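Local coordinates for protein ADP-ribose pyrophosphatase MutT (Rickettsia felis, PDB 4KYX) that probably hydrolyses nucleotide pyrophosphate bonds as a magnesium-dependent Nudix enzyme, with ADP-ribose or 8-oxo-dGTP as possible substrates, at residues H12-N26 against H90-E103. Residues are numbered along the deposited sequence; the frame is centred on the assembly and turned at random.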
ATOM      1  N   HIS A  12       8.510   6.542 -10.910  1.00 35.94           N
ATOM      2  CA  HIS A  12       7.279   6.291 -10.173  1.00 32.89           C
ATOM      3  C   HIS A  12       7.501   5.500  -8.852  1.00 28.13           C
ATOM      4  O   HIS A  12       8.335   4.590  -8.784  1.00 26.46           O
ATOM      5  CB  HIS A  12       6.327   5.486 -11.068  1.00 34.23           C
ATOM      6  CG  HIS A  12       5.914   6.208 -12.315  1.00 38.08           C
ATOM      7  ND1 HIS A  12       5.685   5.561 -13.510  1.00 40.06           N
ATOM      8  CD2 HIS A  12       5.693   7.525 -12.551  1.00 40.47           C
ATOM      9  CE1 HIS A  12       5.317   6.443 -14.422  1.00 43.00           C
ATOM     10  NE2 HIS A  12       5.308   7.645 -13.864  1.00 42.74           N
ATOM     11  N   PRO A  13       6.707   5.815  -7.813  1.00 25.03           N
ATOM     12  CA  PRO A  13       6.627   4.962  -6.630  1.00 23.25           C
ATOM     13  C   PRO A  13       6.339   3.483  -6.994  1.00 22.36           C
ATOM     14  O   PRO A  13       5.513   3.203  -7.864  1.00 21.21           O
ATOM     15  CB  PRO A  13       5.434   5.576  -5.861  1.00 23.26           C
ATOM     16  CG  PRO A  13       5.409   6.986  -6.293  1.00 24.00           C
ATOM     17  CD  PRO A  13       5.750   6.943  -7.742  1.00 24.86           C
ATOM     18  N   ARG A  14       7.014   2.569  -6.320  1.00 22.03           N
ATOM     19  CA  ARG A  14       6.846   1.150  -6.594  1.00 22.77           C
ATOM     20  C   ARG A  14       6.219   0.405  -5.446  1.00 21.46           C
ATOM     21  O   ARG A  14       6.336   0.815  -4.332  1.00 21.35           O
ATOM     22  CB  ARG A  14       8.217   0.573  -6.900  1.00 24.36           C
ATOM     23  CG  ARG A  14       8.916   1.212  -8.088  1.00 27.26           C
ATOM     24  CD  ARG A  14       8.547   0.575  -9.435  1.00 29.68           C
ATOM     25  NE  ARG A  14       8.133  -0.841  -9.385  1.00 30.21           N
ATOM     26  CZ  ARG A  14       8.864  -1.913  -9.684  1.00 32.41           C
ATOM     27  NH1 ARG A  14      10.157  -1.837 -10.029  1.00 33.91           N
ATOM     28  NH2 ARG A  14       8.280  -3.104  -9.613  1.00 33.20           N
ATOM     29  N   ILE A  15       5.629  -0.759  -5.694  1.00 20.47           N
ATOM     30  CA  ILE A  15       5.002  -1.473  -4.645  1.00 19.72           C
ATOM     31  C   ILE A  15       5.838  -2.714  -4.314  1.00 18.93           C
ATOM     32  O   ILE A  15       6.120  -3.538  -5.173  1.00 18.63           O
ATOM     33  CB  ILE A  15       3.581  -1.903  -5.007  1.00 20.34           C
ATOM     34  CG1 ILE A  15       2.705  -0.663  -5.253  1.00 21.13           C
ATOM     35  CG2 ILE A  15       3.059  -2.820  -3.917  1.00 19.74           C
ATOM     36  CD1 ILE A  15       1.662  -0.781  -6.341  1.00 22.66           C
ATOM     37  N   GLY A  16       6.172  -2.827  -3.045  1.00 18.53           N
ATOM     38  CA  GLY A  16       6.971  -3.916  -2.510  1.00 18.12           C
ATOM     39  C   GLY A  16       6.080  -4.728  -1.587  1.00 17.70           C
ATOM     40  O   GLY A  16       5.194  -4.203  -0.912  1.00 17.19           O
ATOM     41  N   ILE A  17       6.336  -6.019  -1.492  1.00 18.27           N
ATOM     42  CA  ILE A  17       5.648  -6.879  -0.565  1.00 18.49           C
ATOM     43  C   ILE A  17       6.716  -7.351   0.436  1.00 18.76           C
ATOM     44  O   ILE A  17       7.742  -7.912   0.021  1.00 20.18           O
ATOM     45  CB  ILE A  17       5.016  -8.090  -1.322  1.00 19.60           C
ATOM     46  CG1 ILE A  17       3.905  -7.704  -2.312  1.00 20.55           C
ATOM     47  CG2 ILE A  17       4.627  -9.197  -0.353  1.00 20.42           C
ATOM     48  CD1 ILE A  17       2.834  -6.795  -1.831  1.00 20.61           C
ATOM     49  N   GLY A  18       6.472  -7.209   1.735  1.00 17.19           N
ATOM     50  CA  GLY A  18       7.327  -7.863   2.719  1.00 16.33           C
ATOM     51  C   GLY A  18       6.554  -8.895   3.491  1.00 15.86           C
ATOM     52  O   GLY A  18       5.413  -8.708   3.860  1.00 15.28           O
ATOM     53  N   ILE A  19       7.214 -10.011   3.765  1.00 15.44           N
ATOM     54  CA  ILE A  19       6.606 -11.072   4.542  1.00 15.81           C
ATOM     55  C   ILE A  19       7.312 -11.368   5.865  1.00 16.03           C
ATOM     56  O   ILE A  19       8.510 -11.672   5.886  1.00 16.38           O
ATOM     57  CB  ILE A  19       6.563 -12.366   3.740  1.00 15.92           C
ATOM     58  CG1 ILE A  19       5.962 -12.054   2.351  1.00 15.84           C
ATOM     59  CG2 ILE A  19       5.699 -13.368   4.501  1.00 16.51           C
ATOM     60  CD1 ILE A  19       6.992 -11.796   1.257  1.00 15.56           C
ATOM     61  N   LEU A  20       6.590 -11.228   6.967  1.00 16.36           N
ATOM     62  CA  LEU A  20       7.060 -11.721   8.240  1.00 17.03           C
ATOM     63  C   LEU A  20       6.688 -13.206   8.324  1.00 16.89           C
ATOM     64  O   LEU A  20       5.567 -13.565   8.602  1.00 16.76           O
ATOM     65  CB  LEU A  20       6.499 -10.968   9.417  1.00 18.21           C
ATOM     66  CG  LEU A  20       6.516  -9.444   9.339  1.00 18.98           C
ATOM     67  CD1 LEU A  20       6.122  -8.841  10.690  1.00 20.27           C
ATOM     68  CD2 LEU A  20       7.914  -9.010   8.956  1.00 18.62           C
ATOM     69  N   ILE A  21       7.704 -14.054   8.149  1.00 16.59           N
ATOM     70  CA  ILE A  21       7.544 -15.491   8.151  1.00 17.30           C
ATOM     71  C   ILE A  21       7.867 -15.962   9.551  1.00 18.33           C
ATOM     72  O   ILE A  21       8.966 -15.655  10.094  1.00 17.65           O
ATOM     73  CB  ILE A  21       8.545 -16.209   7.241  1.00 16.85           C
ATOM     74  CG1 ILE A  21       8.500 -15.679   5.821  1.00 16.23           C
ATOM     75  CG2 ILE A  21       8.264 -17.706   7.244  1.00 17.55           C
ATOM     76  CD1 ILE A  21       9.757 -16.016   5.060  1.00 16.10           C
ATOM     77  N   PHE A  22       6.905 -16.678  10.128  1.00 19.96           N
ATOM     78  CA  PHE A  22       7.023 -17.214  11.482  1.00 21.94           C
ATOM     79  C   PHE A  22       7.231 -18.702  11.498  1.00 22.66           C
ATOM     80  O   PHE A  22       6.713 -19.429  10.653  1.00 22.68           O
ATOM     81  CB  PHE A  22       5.793 -16.919  12.310  1.00 23.34           C
ATOM     82  CG  PHE A  22       5.660 -15.500  12.733  1.00 24.37           C
ATOM     83  CD1 PHE A  22       5.328 -14.509  11.840  1.00 24.44           C
ATOM     84  CD2 PHE A  22       5.830 -15.148  14.060  1.00 26.01           C
ATOM     85  CE1 PHE A  22       5.205 -13.195  12.249  1.00 24.71           C
ATOM     86  CE2 PHE A  22       5.684 -13.836  14.473  1.00 26.47           C
ATOM     87  CZ  PHE A  22       5.374 -12.855  13.572  1.00 25.66           C
ATOM     88  N   ASN A  23       7.996 -19.172  12.477  1.00 23.77           N
ATOM     89  CA  ASN A  23       8.195 -20.620  12.699  1.00 24.85           C
ATOM     90  C   ASN A  23       7.293 -21.113  13.836  1.00 27.01           C
ATOM     91  O   ASN A  23       6.521 -20.350  14.365  1.00 26.55           O
ATOM     92  CB  ASN A  23       9.701 -20.973  12.905  1.00 25.00           C
ATOM     93  CG  ASN A  23      10.299 -20.447  14.212  1.00 25.10           C
ATOM     94  OD1 ASN A  23       9.627 -19.947  15.127  1.00 25.03           O
ATOM     95  ND2 ASN A  23      11.607 -20.527  14.278  1.00 25.25           N
ATOM     96  N   ASN A  24       7.390 -22.387  14.226  1.00 29.62           N
ATOM     97  CA  ASN A  24       6.613 -22.887  15.367  1.00 32.51           C
ATOM     98  C   ASN A  24       6.864 -22.233  16.752  1.00 33.49           C
ATOM     99  O   ASN A  24       6.000 -22.280  17.639  1.00 35.80           O
ATOM    100  CB  ASN A  24       6.795 -24.405  15.452  1.00 34.43           C
ATOM    101  CG  ASN A  24       6.322 -25.110  14.173  1.00 36.50           C
ATOM    102  OD1 ASN A  24       5.510 -24.558  13.421  1.00 38.21           O
ATOM    103  ND2 ASN A  24       6.814 -26.323  13.929  1.00 38.80           N
ATOM    104  N   ARG A  25       8.036 -21.633  16.940  1.00 32.08           N
ATOM    105  CA  ARG A  25       8.357 -20.918  18.174  1.00 31.87           C
ATOM    106  C   ARG A  25       7.979 -19.435  18.080  1.00 31.27           C
ATOM    107  O   ARG A  25       8.426 -18.620  18.896  1.00 31.02           O
ATOM    108  CB  ARG A  25       9.865 -21.051  18.470  1.00 32.10           C
ATOM    109  N   ASN A  26       7.209 -19.062  17.055  1.00 30.14           N
ATOM    110  CA  ASN A  26       6.880 -17.657  16.821  1.00 30.03           C
ATOM    111  C   ASN A  26       8.057 -16.677  16.676  1.00 27.24           C
ATOM    112  O   ASN A  26       7.934 -15.456  16.909  1.00 26.70           O
ATOM    113  CB  ASN A  26       5.875 -17.157  17.868  1.00 32.81           C
ATOM    114  CG  ASN A  26       4.625 -18.006  17.889  1.00 36.35           C
ATOM    115  OD1 ASN A  26       4.238 -18.604  16.876  1.00 38.94           O
ATOM    116  ND2 ASN A  26       4.005 -18.100  19.047  1.00 39.78           N
ATOM    117  N   HIS A  90      11.390   5.204  -4.393  1.00 23.52           N
ATOM    118  CA  HIS A  90      10.275   5.437  -3.496  1.00 22.12           C
ATOM    119  C   HIS A  90       9.439   4.131  -3.530  1.00 21.22           C
ATOM    120  O   HIS A  90       8.970   3.741  -4.596  1.00 20.80           O
ATOM    121  CB  HIS A  90       9.481   6.615  -4.053  1.00 22.43           C
ATOM    122  CG  HIS A  90       8.254   6.967  -3.269  1.00 21.62           C
ATOM    123  ND1 HIS A  90       7.600   8.160  -3.442  1.00 22.06           N
ATOM    124  CD2 HIS A  90       7.572   6.307  -2.299  1.00 20.63           C
ATOM    125  CE1 HIS A  90       6.563   8.226  -2.633  1.00 21.63           C
ATOM    126  NE2 HIS A  90       6.511   7.112  -1.938  1.00 20.56           N
ATOM    127  N   TYR A  91       9.260   3.490  -2.376  1.00 21.06           N
ATOM    128  CA  TYR A  91       8.509   2.261  -2.255  1.00 21.40           C
ATOM    129  C   TYR A  91       7.383   2.375  -1.285  1.00 20.30           C
ATOM    130  O   TYR A  91       7.537   2.904  -0.189  1.00 20.27           O
ATOM    131  CB  TYR A  91       9.404   1.141  -1.731  1.00 23.42           C
ATOM    132  CG  TYR A  91      10.216   0.573  -2.798  1.00 26.65           C
ATOM    133  CD1 TYR A  91       9.715  -0.428  -3.598  1.00 28.19           C
ATOM    134  CD2 TYR A  91      11.521   1.031  -3.030  1.00 31.21           C
ATOM    135  CE1 TYR A  91      10.485  -0.980  -4.606  1.00 31.85           C
ATOM    136  CE2 TYR A  91      12.293   0.494  -4.056  1.00 32.87           C
ATOM    137  CZ  TYR A  91      11.761  -0.504  -4.839  1.00 33.51           C
ATOM    138  OH  TYR A  91      12.507  -1.070  -5.844  1.00 37.74           O
ATOM    139  N   VAL A  92       6.234   1.870  -1.693  1.00 19.27           N
ATOM    140  CA  VAL A  92       5.170   1.604  -0.769  1.00 18.54           C
ATOM    141  C   VAL A  92       5.283   0.126  -0.458  1.00 17.92           C
ATOM    142  O   VAL A  92       5.158  -0.718  -1.358  1.00 18.12           O
ATOM    143  CB  VAL A  92       3.806   2.011  -1.357  1.00 18.54           C
ATOM    144  CG1 VAL A  92       2.661   1.498  -0.515  1.00 18.35           C
ATOM    145  CG2 VAL A  92       3.725   3.543  -1.470  1.00 19.02           C
ATOM    146  N   SER A  93       5.572  -0.213   0.803  1.00 17.60           N
ATOM    147  CA  SER A  93       5.684  -1.614   1.188  1.00 17.24           C
ATOM    148  C   SER A  93       4.390  -2.109   1.825  1.00 16.79           C
ATOM    149  O   SER A  93       3.838  -1.470   2.715  1.00 17.31           O
ATOM    150  CB  SER A  93       6.814  -1.830   2.165  1.00 17.39           C
ATOM    151  OG  SER A  93       8.072  -1.468   1.575  1.00 18.41           O
ATOM    152  N   ILE A  94       3.948  -3.271   1.408  1.00 16.37           N
ATOM    153  CA  ILE A  94       2.834  -3.959   2.016  1.00 16.33           C
ATOM    154  C   ILE A  94       3.385  -5.127   2.777  1.00 15.85           C
ATOM    155  O   ILE A  94       4.062  -5.980   2.198  1.00 15.21           O
ATOM    156  CB  ILE A  94       1.910  -4.522   0.937  1.00 17.16           C
ATOM    157  CG1 ILE A  94       1.510  -3.406  -0.017  1.00 18.22           C
ATOM    158  CG2 ILE A  94       0.724  -5.239   1.561  1.00 17.39           C
ATOM    159  CD1 ILE A  94       0.691  -2.340   0.577  1.00 19.28           C
ATOM    160  N   PHE A  95       3.142  -5.151   4.078  1.00 15.76           N
ATOM    161  CA  PHE A  95       3.600  -6.271   4.893  1.00 15.76           C
ATOM    162  C   PHE A  95       2.493  -7.227   5.195  1.00 15.93           C
ATOM    163  O   PHE A  95       1.370  -6.820   5.521  1.00 15.61           O
ATOM    164  CB  PHE A  95       4.175  -5.797   6.208  1.00 16.10           C
ATOM    165  CG  PHE A  95       5.522  -5.167   6.057  1.00 16.18           C
ATOM    166  CD1 PHE A  95       6.652  -5.932   6.030  1.00 16.48           C
ATOM    167  CD2 PHE A  95       5.642  -3.767   5.924  1.00 16.86           C
ATOM    168  CE1 PHE A  95       7.929  -5.346   5.902  1.00 16.65           C
ATOM    169  CE2 PHE A  95       6.912  -3.197   5.795  1.00 16.79           C
ATOM    170  CZ  PHE A  95       8.041  -3.997   5.779  1.00 16.82           C
ATOM    171  N   LEU A  96       2.869  -8.512   5.149  1.00 16.03           N
ATOM    172  CA  LEU A  96       2.002  -9.578   5.538  1.00 16.67           C
ATOM    173  C   LEU A  96       2.710 -10.536   6.479  1.00 17.08           C
ATOM    174  O   LEU A  96       3.906 -10.507   6.562  1.00 16.54           O
ATOM    175  CB  LEU A  96       1.498 -10.346   4.338  1.00 17.01           C
ATOM    176  CG  LEU A  96       0.716  -9.569   3.317  1.00 17.27           C
ATOM    177  CD1 LEU A  96       1.637  -9.066   2.213  1.00 16.90           C
ATOM    178  CD2 LEU A  96      -0.349 -10.478   2.782  1.00 18.48           C
ATOM    179  N   LYS A  97       1.953 -11.237   7.283  1.00 18.27           N
ATOM    180  CA  LYS A  97       2.522 -12.264   8.103  1.00 19.38           C
ATOM    181  C   LYS A  97       1.951 -13.646   7.829  1.00 19.41           C
ATOM    182  O   LYS A  97       0.779 -13.799   7.499  1.00 19.41           O
ATOM    183  CB  LYS A  97       2.461 -11.930   9.571  1.00 21.47           C
ATOM    184  CG  LYS A  97       1.120 -11.869  10.196  1.00 23.80           C
ATOM    185  CD  LYS A  97       1.219 -12.217  11.694  1.00 27.17           C
ATOM    186  CE  LYS A  97      -0.220 -12.383  12.219  1.00 30.17           C
ATOM    187  NZ  LYS A  97      -0.782 -11.134  12.790  1.00 31.61           N
ATOM    188  N   ALA A  98       2.809 -14.655   7.990  1.00 19.33           N
ATOM    189  CA  ALA A  98       2.348 -16.013   7.836  1.00 20.15           C
ATOM    190  C   ALA A  98       3.241 -16.969   8.586  1.00 21.25           C
ATOM    191  O   ALA A  98       4.449 -16.719   8.752  1.00 20.30           O
ATOM    192  CB  ALA A  98       2.318 -16.396   6.377  1.00 19.98           C
ATOM    193  N   HIS A  99       2.644 -18.064   9.035  1.00 22.67           N
ATOM    194  CA  HIS A  99       3.436 -19.190   9.528  1.00 24.20           C
ATOM    195  C   HIS A  99       3.848 -20.073   8.372  1.00 24.39           C
ATOM    196  O   HIS A  99       3.061 -20.292   7.440  1.00 25.19           O
ATOM    197  CB  HIS A  99       2.674 -19.987  10.576  1.00 26.06           C
ATOM    198  CG  HIS A  99       2.834 -19.438  11.949  1.00 27.08           C
ATOM    199  ND1 HIS A  99       3.782 -19.909  12.832  1.00 28.22           N
ATOM    200  CD2 HIS A  99       2.233 -18.389  12.556  1.00 27.67           C
ATOM    201  CE1 HIS A  99       3.710 -19.210  13.952  1.00 28.92           C
ATOM    202  NE2 HIS A  99       2.783 -18.276  13.804  1.00 28.82           N
ATOM    203  N   CYS A 100       5.099 -20.509   8.389  1.00 24.34           N
ATOM    204  CA  CYS A 100       5.545 -21.533   7.448  1.00 25.05           C
ATOM    205  C   CYS A 100       5.218 -22.955   7.934  1.00 26.40           C
ATOM    206  O   CYS A 100       5.162 -23.232   9.122  1.00 26.75           O
ATOM    207  CB  CYS A 100       7.006 -21.378   7.082  1.00 25.21           C
ATOM    208  SG  CYS A 100       8.136 -21.790   8.408  1.00 26.35           S
ATOM    209  N   LEU A 101       5.052 -23.842   6.970  1.00 26.63           N
ATOM    210  CA  LEU A 101       4.631 -25.224   7.180  1.00 28.31           C
ATOM    211  C   LEU A 101       5.789 -26.224   7.169  1.00 28.70           C
ATOM    212  O   LEU A 101       5.610 -27.398   7.503  1.00 31.28           O
ATOM    213  CB  LEU A 101       3.623 -25.576   6.089  1.00 28.93           C
ATOM    214  CG  LEU A 101       2.332 -24.762   6.132  1.00 29.38           C
ATOM    215  CD1 LEU A 101       1.358 -25.258   5.069  1.00 29.82           C
ATOM    216  CD2 LEU A 101       1.688 -24.832   7.520  1.00 30.50           C
ATOM    217  N   ASN A 102       6.971 -25.791   6.761  1.00 27.13           N
ATOM    218  CA  ASN A 102       8.070 -26.697   6.487  1.00 27.28           C
ATOM    219  C   ASN A 102       9.375 -26.026   6.890  1.00 26.75           C
ATOM    220  O   ASN A 102      10.304 -25.982   6.105  1.00 25.95           O
ATOM    221  CB  ASN A 102       8.094 -27.039   4.993  1.00 26.86           C
ATOM    222  CG  ASN A 102       8.347 -25.819   4.088  1.00 25.36           C
ATOM    223  OD1 ASN A 102       7.973 -24.702   4.417  1.00 24.16           O
ATOM    224  ND2 ASN A 102       8.957 -26.051   2.919  1.00 25.18           N
ATOM    225  N   GLU A 103       9.425 -25.491   8.106  1.00 27.33           N
ATOM    226  CA  GLU A 103      10.569 -24.676   8.506  1.00 27.19           C
ATOM    227  C   GLU A 103      11.912 -25.391   8.390  1.00 27.43           C
ATOM    228  O   GLU A 103      12.936 -24.742   8.152  1.00 26.20           O
ATOM    229  CB  GLU A 103      10.378 -24.123   9.924  1.00 28.18           C
ATOM    230  CG  GLU A 103      10.399 -25.171  11.039  1.00 30.18           C
ATOM    231  CD  GLU A 103       9.941 -24.574  12.348  1.00 31.15           C
ATOM    232  OE1 GLU A 103       8.725 -24.290  12.437  1.00 31.95           O
ATOM    233  OE2 GLU A 103      10.791 -24.314  13.225  1.00 31.43           O
TER
HETATM  234  O   HOH W   1      10.831   4.932  -7.272  1.00 28.85           O
HETATM  235  O   HOH W   2      10.432 -23.361  15.761  1.00 33.49           O
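Phe22 CB sits over the centre of one face of the His99 imidazole, 3.5 Å from the ring centroid, a CH-pi contact, while Asn26 OD1 reaches the ring's edge in plane, 3.0 Å from His99 CE1. The Phe22 ring itself leans obliquely on His99 and has Ala98 O at its edge. At the other end Pro13 CG lies over one face of the His90 ring, near its rim; CG anti to the backbone N (chi1 178°) swings that imidazole alongside the proline, and its two nitrogens bond Asn81 of the same chain and Gly52 of the second subunit. Between these ends ten backbone hydrogen bonds join parallel strands, from Arg14 N to His90 O (2.9 Å) through Cys100 N to Phe22 O (3.0 Å). Gly18, with no side chain, leaves room for the Phe95 ring, whose CD1 lies 3.9 Å from Gly18 CA. On the opposite face branched Ile17 packs CD1 on Ile94 CB (3.7 Å) and CG2 on Leu96 CD1, and also touches helix 55-67. Past the strands, Glu103 OE1 takes the Asn24 N-H through its syn lone pair (2.9 Å), tying down the Asn23-Asn26 type I turn. Strands 45-48 and 75-84 flank this parallel pair within the mixed sheet of the Nudix alpha/beta/alpha sandwich.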